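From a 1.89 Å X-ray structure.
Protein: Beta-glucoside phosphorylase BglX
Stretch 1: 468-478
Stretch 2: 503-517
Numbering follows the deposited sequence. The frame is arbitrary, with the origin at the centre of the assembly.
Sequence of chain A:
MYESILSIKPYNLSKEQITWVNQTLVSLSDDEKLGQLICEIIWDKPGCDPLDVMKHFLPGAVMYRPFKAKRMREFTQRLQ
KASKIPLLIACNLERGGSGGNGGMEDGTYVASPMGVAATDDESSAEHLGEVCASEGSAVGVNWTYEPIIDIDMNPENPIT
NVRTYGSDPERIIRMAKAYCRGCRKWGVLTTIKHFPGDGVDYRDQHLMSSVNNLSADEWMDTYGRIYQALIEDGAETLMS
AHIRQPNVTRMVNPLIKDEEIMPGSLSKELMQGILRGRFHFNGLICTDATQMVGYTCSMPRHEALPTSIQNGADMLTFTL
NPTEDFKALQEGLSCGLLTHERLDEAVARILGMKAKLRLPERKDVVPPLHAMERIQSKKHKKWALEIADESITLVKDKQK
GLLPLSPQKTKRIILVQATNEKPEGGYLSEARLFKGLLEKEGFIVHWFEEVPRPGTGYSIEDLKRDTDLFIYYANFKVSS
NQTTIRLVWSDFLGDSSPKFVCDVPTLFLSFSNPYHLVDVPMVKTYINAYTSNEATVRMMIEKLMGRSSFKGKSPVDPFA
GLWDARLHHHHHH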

# COMPACT_ATOMS: atom_id res chain seq x y z
N ASP A 468 7.72 -17.91 -34.02
CA ASP A 468 7.52 -19.19 -33.36
C ASP A 468 6.77 -19.06 -32.03
O ASP A 468 6.17 -20.05 -31.59
CB ASP A 468 8.88 -19.86 -33.13
CG ASP A 468 9.66 -20.02 -34.43
OD1 ASP A 468 9.15 -20.72 -35.33
OD2 ASP A 468 10.74 -19.41 -34.58
N LEU A 469 6.77 -17.88 -31.42
CA LEU A 469 6.19 -17.71 -30.09
C LEU A 469 5.87 -16.24 -29.85
O LEU A 469 6.69 -15.36 -30.15
CB LEU A 469 7.15 -18.23 -29.02
CG LEU A 469 6.78 -18.02 -27.55
CD1 LEU A 469 5.56 -18.85 -27.16
CD2 LEU A 469 7.98 -18.36 -26.67
N PHE A 470 4.69 -15.97 -29.29
CA PHE A 470 4.34 -14.67 -28.73
C PHE A 470 4.55 -14.75 -27.22
O PHE A 470 4.11 -15.72 -26.59
CB PHE A 470 2.87 -14.30 -29.00
CG PHE A 470 2.60 -13.73 -30.37
CD1 PHE A 470 2.87 -12.40 -30.65
CD2 PHE A 470 2.02 -14.51 -31.35
CE1 PHE A 470 2.58 -11.86 -31.90
CE2 PHE A 470 1.73 -13.99 -32.60
CZ PHE A 470 2.02 -12.66 -32.88
N ILE A 471 5.18 -13.73 -26.64
CA ILE A 471 5.24 -13.58 -25.19
C ILE A 471 4.68 -12.22 -24.82
O ILE A 471 5.07 -11.20 -25.40
CB ILE A 471 6.68 -13.72 -24.64
CG1 ILE A 471 7.25 -15.10 -25.02
CG2 ILE A 471 6.65 -13.55 -23.11
CD1 ILE A 471 8.61 -15.40 -24.39
N TYR A 472 3.76 -12.20 -23.84
CA TYR A 472 3.19 -10.96 -23.32
C TYR A 472 3.80 -10.60 -21.96
O TYR A 472 3.88 -11.45 -21.07
CB TYR A 472 1.67 -11.08 -23.19
CG TYR A 472 0.99 -10.96 -24.53
CD1 TYR A 472 0.97 -12.02 -25.41
CD2 TYR A 472 0.39 -9.77 -24.92
CE1 TYR A 472 0.37 -11.91 -26.64
CE2 TYR A 472 -0.22 -9.66 -26.15
CZ TYR A 472 -0.23 -10.73 -27.00
OH TYR A 472 -0.83 -10.62 -28.24
N TYR A 473 4.23 -9.34 -21.83
CA TYR A 473 4.70 -8.78 -20.56
C TYR A 473 3.66 -7.75 -20.13
O TYR A 473 3.61 -6.65 -20.68
CB TYR A 473 6.08 -8.15 -20.73
CG TYR A 473 6.77 -7.78 -19.43
CD1 TYR A 473 6.30 -6.75 -18.63
CD2 TYR A 473 7.91 -8.47 -19.02
CE1 TYR A 473 6.94 -6.41 -17.45
CE2 TYR A 473 8.55 -8.14 -17.84
CZ TYR A 473 8.07 -7.12 -17.06
OH TYR A 473 8.71 -6.80 -15.89
N ALA A 474 2.83 -8.12 -19.16
CA ALA A 474 1.71 -7.30 -18.72
C ALA A 474 2.04 -6.69 -17.36
O ALA A 474 2.30 -7.43 -16.40
CB ALA A 474 0.43 -8.11 -18.64
N ASN A 475 2.00 -5.35 -17.27
CA ASN A 475 2.24 -4.63 -16.02
C ASN A 475 1.18 -3.54 -15.89
O ASN A 475 1.39 -2.39 -16.26
CB ASN A 475 3.65 -4.04 -15.99
CG ASN A 475 3.92 -3.25 -14.72
OD1 ASN A 475 3.47 -3.62 -13.64
ND2 ASN A 475 4.64 -2.14 -14.85
N PHE A 476 0.01 -3.91 -15.35
CA PHE A 476 -1.05 -2.94 -15.05
C PHE A 476 -1.07 -2.72 -13.54
O PHE A 476 -1.63 -3.52 -12.79
CB PHE A 476 -2.38 -3.42 -15.61
CG PHE A 476 -2.48 -3.23 -17.10
CD1 PHE A 476 -3.12 -2.12 -17.62
CD2 PHE A 476 -1.85 -4.11 -17.96
CE1 PHE A 476 -3.18 -1.92 -19.00
CE2 PHE A 476 -1.89 -3.91 -19.34
CZ PHE A 476 -2.56 -2.81 -19.85
N LYS A 477 -0.44 -1.64 -13.12
CA LYS A 477 -0.12 -1.40 -11.73
C LYS A 477 -1.20 -0.56 -11.07
O LYS A 477 -1.92 0.20 -11.73
CB LYS A 477 1.23 -0.68 -11.60
CG LYS A 477 1.22 0.75 -12.10
N VAL A 478 -1.32 -0.71 -9.75
CA VAL A 478 -2.22 0.13 -8.97
C VAL A 478 -1.67 1.55 -8.93
O VAL A 478 -0.45 1.77 -8.82
CB VAL A 478 -2.38 -0.43 -7.55
CG1 VAL A 478 -3.24 0.53 -6.73
CG2 VAL A 478 -3.00 -1.82 -7.57
N ASP A 503 -2.97 -20.19 -33.99
CA ASP A 503 -2.05 -20.15 -35.12
C ASP A 503 -0.60 -20.02 -34.71
O ASP A 503 0.28 -20.52 -35.41
CB ASP A 503 -2.41 -18.98 -36.05
CG ASP A 503 -3.75 -19.17 -36.75
OD1 ASP A 503 -3.83 -20.04 -37.64
OD2 ASP A 503 -4.73 -18.47 -36.39
N VAL A 504 -0.33 -19.34 -33.59
CA VAL A 504 1.03 -19.17 -33.08
C VAL A 504 1.01 -19.39 -31.57
O VAL A 504 0.19 -18.76 -30.87
CB VAL A 504 1.58 -17.78 -33.43
CG1 VAL A 504 3.00 -17.61 -32.90
CG2 VAL A 504 1.54 -17.55 -34.94
N PRO A 505 1.86 -20.24 -31.02
CA PRO A 505 1.90 -20.41 -29.56
C PRO A 505 2.06 -19.07 -28.86
O PRO A 505 2.88 -18.24 -29.25
CB PRO A 505 3.12 -21.32 -29.35
CG PRO A 505 3.24 -22.09 -30.62
CD PRO A 505 2.84 -21.12 -31.70
N THR A 506 1.26 -18.86 -27.82
CA THR A 506 1.24 -17.60 -27.09
C THR A 506 1.37 -17.85 -25.59
O THR A 506 0.63 -18.67 -25.03
CB THR A 506 -0.04 -16.81 -27.40
OG1 THR A 506 -0.09 -16.52 -28.81
CG2 THR A 506 -0.08 -15.50 -26.64
N LEU A 507 2.31 -17.15 -24.96
CA LEU A 507 2.56 -17.23 -23.53
C LEU A 507 2.29 -15.86 -22.92
O LEU A 507 2.77 -14.84 -23.44
CB LEU A 507 4.00 -17.66 -23.27
CG LEU A 507 4.56 -17.54 -21.85
CD1 LEU A 507 3.86 -18.52 -20.93
CD2 LEU A 507 6.06 -17.79 -21.87
N PHE A 508 1.53 -15.82 -21.82
CA PHE A 508 1.12 -14.57 -21.19
C PHE A 508 1.68 -14.51 -19.77
O PHE A 508 1.42 -15.40 -18.96
CB PHE A 508 -0.40 -14.42 -21.16
CG PHE A 508 -0.87 -13.02 -20.86
CD1 PHE A 508 -0.86 -12.55 -19.56
CD2 PHE A 508 -1.29 -12.18 -21.87
CE1 PHE A 508 -1.27 -11.25 -19.28
CE2 PHE A 508 -1.70 -10.90 -21.59
CZ PHE A 508 -1.69 -10.43 -20.30
N LEU A 509 2.46 -13.46 -19.49
CA LEU A 509 3.06 -13.23 -18.18
C LEU A 509 2.50 -11.93 -17.60
O LEU A 509 2.66 -10.86 -18.20
CB LEU A 509 4.58 -13.11 -18.29
CG LEU A 509 5.32 -14.18 -19.09
CD1 LEU A 509 6.78 -13.78 -19.25
CD2 LEU A 509 5.20 -15.54 -18.43
N SER A 510 1.87 -12.02 -16.43
CA SER A 510 1.48 -10.83 -15.68
C SER A 510 2.50 -10.58 -14.57
O SER A 510 2.77 -11.48 -13.76
CB SER A 510 0.10 -10.97 -15.06
OG SER A 510 -0.16 -9.81 -14.27
N PHE A 511 3.04 -9.37 -14.54
CA PHE A 511 3.92 -8.94 -13.46
C PHE A 511 3.22 -7.99 -12.49
O PHE A 511 3.87 -7.26 -11.74
CB PHE A 511 5.18 -8.29 -14.05
CG PHE A 511 6.13 -9.28 -14.69
CD1 PHE A 511 5.91 -9.74 -15.99
CD2 PHE A 511 7.23 -9.76 -14.00
CE1 PHE A 511 6.78 -10.65 -16.59
CE2 PHE A 511 8.10 -10.67 -14.59
CZ PHE A 511 7.87 -11.11 -15.89
N SER A 512 1.89 -8.02 -12.47
CA SER A 512 1.14 -7.27 -11.47
C SER A 512 -0.25 -7.87 -11.27
O SER A 512 -0.40 -8.81 -10.48
CB SER A 512 1.07 -5.80 -11.87
OG SER A 512 0.78 -5.00 -10.75
N ASN A 513 -1.24 -7.38 -12.00
CA ASN A 513 -2.63 -7.80 -11.79
C ASN A 513 -2.77 -9.31 -11.98
O ASN A 513 -2.42 -9.83 -13.05
CB ASN A 513 -3.53 -7.04 -12.77
CG ASN A 513 -5.01 -7.29 -12.53
OD1 ASN A 513 -5.40 -8.19 -11.79
ND2 ASN A 513 -5.85 -6.50 -13.19
N PRO A 514 -3.26 -10.05 -10.98
CA PRO A 514 -3.36 -11.50 -11.12
C PRO A 514 -4.59 -11.97 -11.88
O PRO A 514 -4.74 -13.18 -12.09
CB PRO A 514 -3.44 -11.97 -9.66
CG PRO A 514 -4.18 -10.84 -9.00
CD PRO A 514 -3.65 -9.60 -9.63
N TYR A 515 -5.46 -11.06 -12.32
CA TYR A 515 -6.74 -11.43 -12.91
C TYR A 515 -6.79 -11.24 -14.42
O TYR A 515 -7.89 -11.17 -14.98
CB TYR A 515 -7.86 -10.60 -12.26
CG TYR A 515 -7.95 -10.78 -10.77
CD1 TYR A 515 -7.72 -9.72 -9.91
CD2 TYR A 515 -8.26 -12.01 -10.21
CE1 TYR A 515 -7.81 -9.88 -8.55
CE2 TYR A 515 -8.34 -12.18 -8.86
CZ TYR A 515 -8.12 -11.11 -8.02
OH TYR A 515 -8.20 -11.29 -6.66
N HIS A 516 -5.64 -11.16 -15.10
CA HIS A 516 -5.67 -10.82 -16.52
C HIS A 516 -6.31 -11.89 -17.38
O HIS A 516 -6.67 -11.61 -18.53
CB HIS A 516 -4.27 -10.51 -17.03
CG HIS A 516 -3.80 -9.12 -16.71
ND1 HIS A 516 -4.62 -8.02 -16.82
CD2 HIS A 516 -2.61 -8.66 -16.29
CE1 HIS A 516 -3.95 -6.94 -16.48
NE2 HIS A 516 -2.72 -7.30 -16.15
N LEU A 517 -6.49 -13.12 -16.88
CA LEU A 517 -7.28 -14.08 -17.63
C LEU A 517 -8.70 -13.57 -17.90
O LEU A 517 -9.39 -14.13 -18.76
CB LEU A 517 -7.33 -15.42 -16.90
CG LEU A 517 -6.07 -16.29 -17.02
CD1 LEU A 517 -6.15 -17.49 -16.10
CD2 LEU A 517 -5.82 -16.76 -18.47
O HOH W 1 -0.39 -6.66 -14.89
O HOH W 2 -1.91 -4.64 -10.36

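The two stretches meet as neighbouring parallel strands of a β-sheet, joined by an unbroken ladder of backbone hydrogen bonds, lined with apolar and aromatic side chains on both faces, and finished at the C-terminal end by water-mediated contacts.

Strands 469-475 and 506-510 run in the same direction, their axes only 12° apart and 4.7 Å at closest approach. As is usual for parallel pairing, alternate residues of the first strand use both their N and O atoms to bond residues on either side of their partner. Phe470 N donates to Pro505 O (2.9 Å), and Phe470 O accepts from Leu507 N (2.8 Å). Tyr472 repeats the pattern, its N reaching Leu507 O at 2.8 Å and its O receiving Leu509 N at 2.9 Å; Ala474 N then bonds Leu509 O (2.9 Å), and Ala474 O takes Phe511 N (2.8 Å). Pro505 begins the ladder through its carbonyl; with no N-H, it cannot add an earlier rung to Asp468 O, which lies 3.5 Å from Pro505 CD. Between these rungs, Ile471 CA points its weakly polar hydrogen at Leu507 O (3.3 Å), adding a modest attraction beside the N-H...O bonds.

Side chains alternate between the faces. On the face of Ile471 and Tyr473, the β-branched Ile471 fills space beside leucines, its CG2 lying 3.9 Å from Leu509 CD1. Further along, the Tyr473 ring forms an offset stack on Phe511, with centroids 4.0 Å apart and planes at 10°; flat rings can approach closely here, CE2 of Tyr473 lying 3.3 Å from CE1 of Phe511. The Tyr473 hydroxyl is satisfied elsewhere in the structure.

The other face carries Phe470, Tyr472 and Ala474. Phe470 CD2 packs against Val504 CG1 at 3.6 Å, and Tyr472 CE1 meets the methyl CG2 of Thr506 at 3.6 Å. The rings of Tyr472 and Phe508 are nearly parallel but slid apart, so they barely overlap; instead Tyr472 CB touches Phe508 CD2 at 3.4 Å. Ala474 has just a methyl group, and the end of the Phe508 ring lies close to it, Phe508 CZ to Ala474 CB being 3.6 Å.

At the C-terminal end of the pair, water adds to the direct contacts. Water 1 donates to Ser510 OG (3.2 Å) and, weakly, to Ala474 O (3.2 Å), while accepting from Phe476 N (2.8 Å) and Asn513 N (3.1 Å); it also bonds His516 NE2 at 2.7 Å. Small and polar, Ser510 suits the end of the strand: its OG also donates to Asn513 O (2.6 Å). Water 2 links Phe476 O and Ser512 OG, each 2.7 Å from its oxygen.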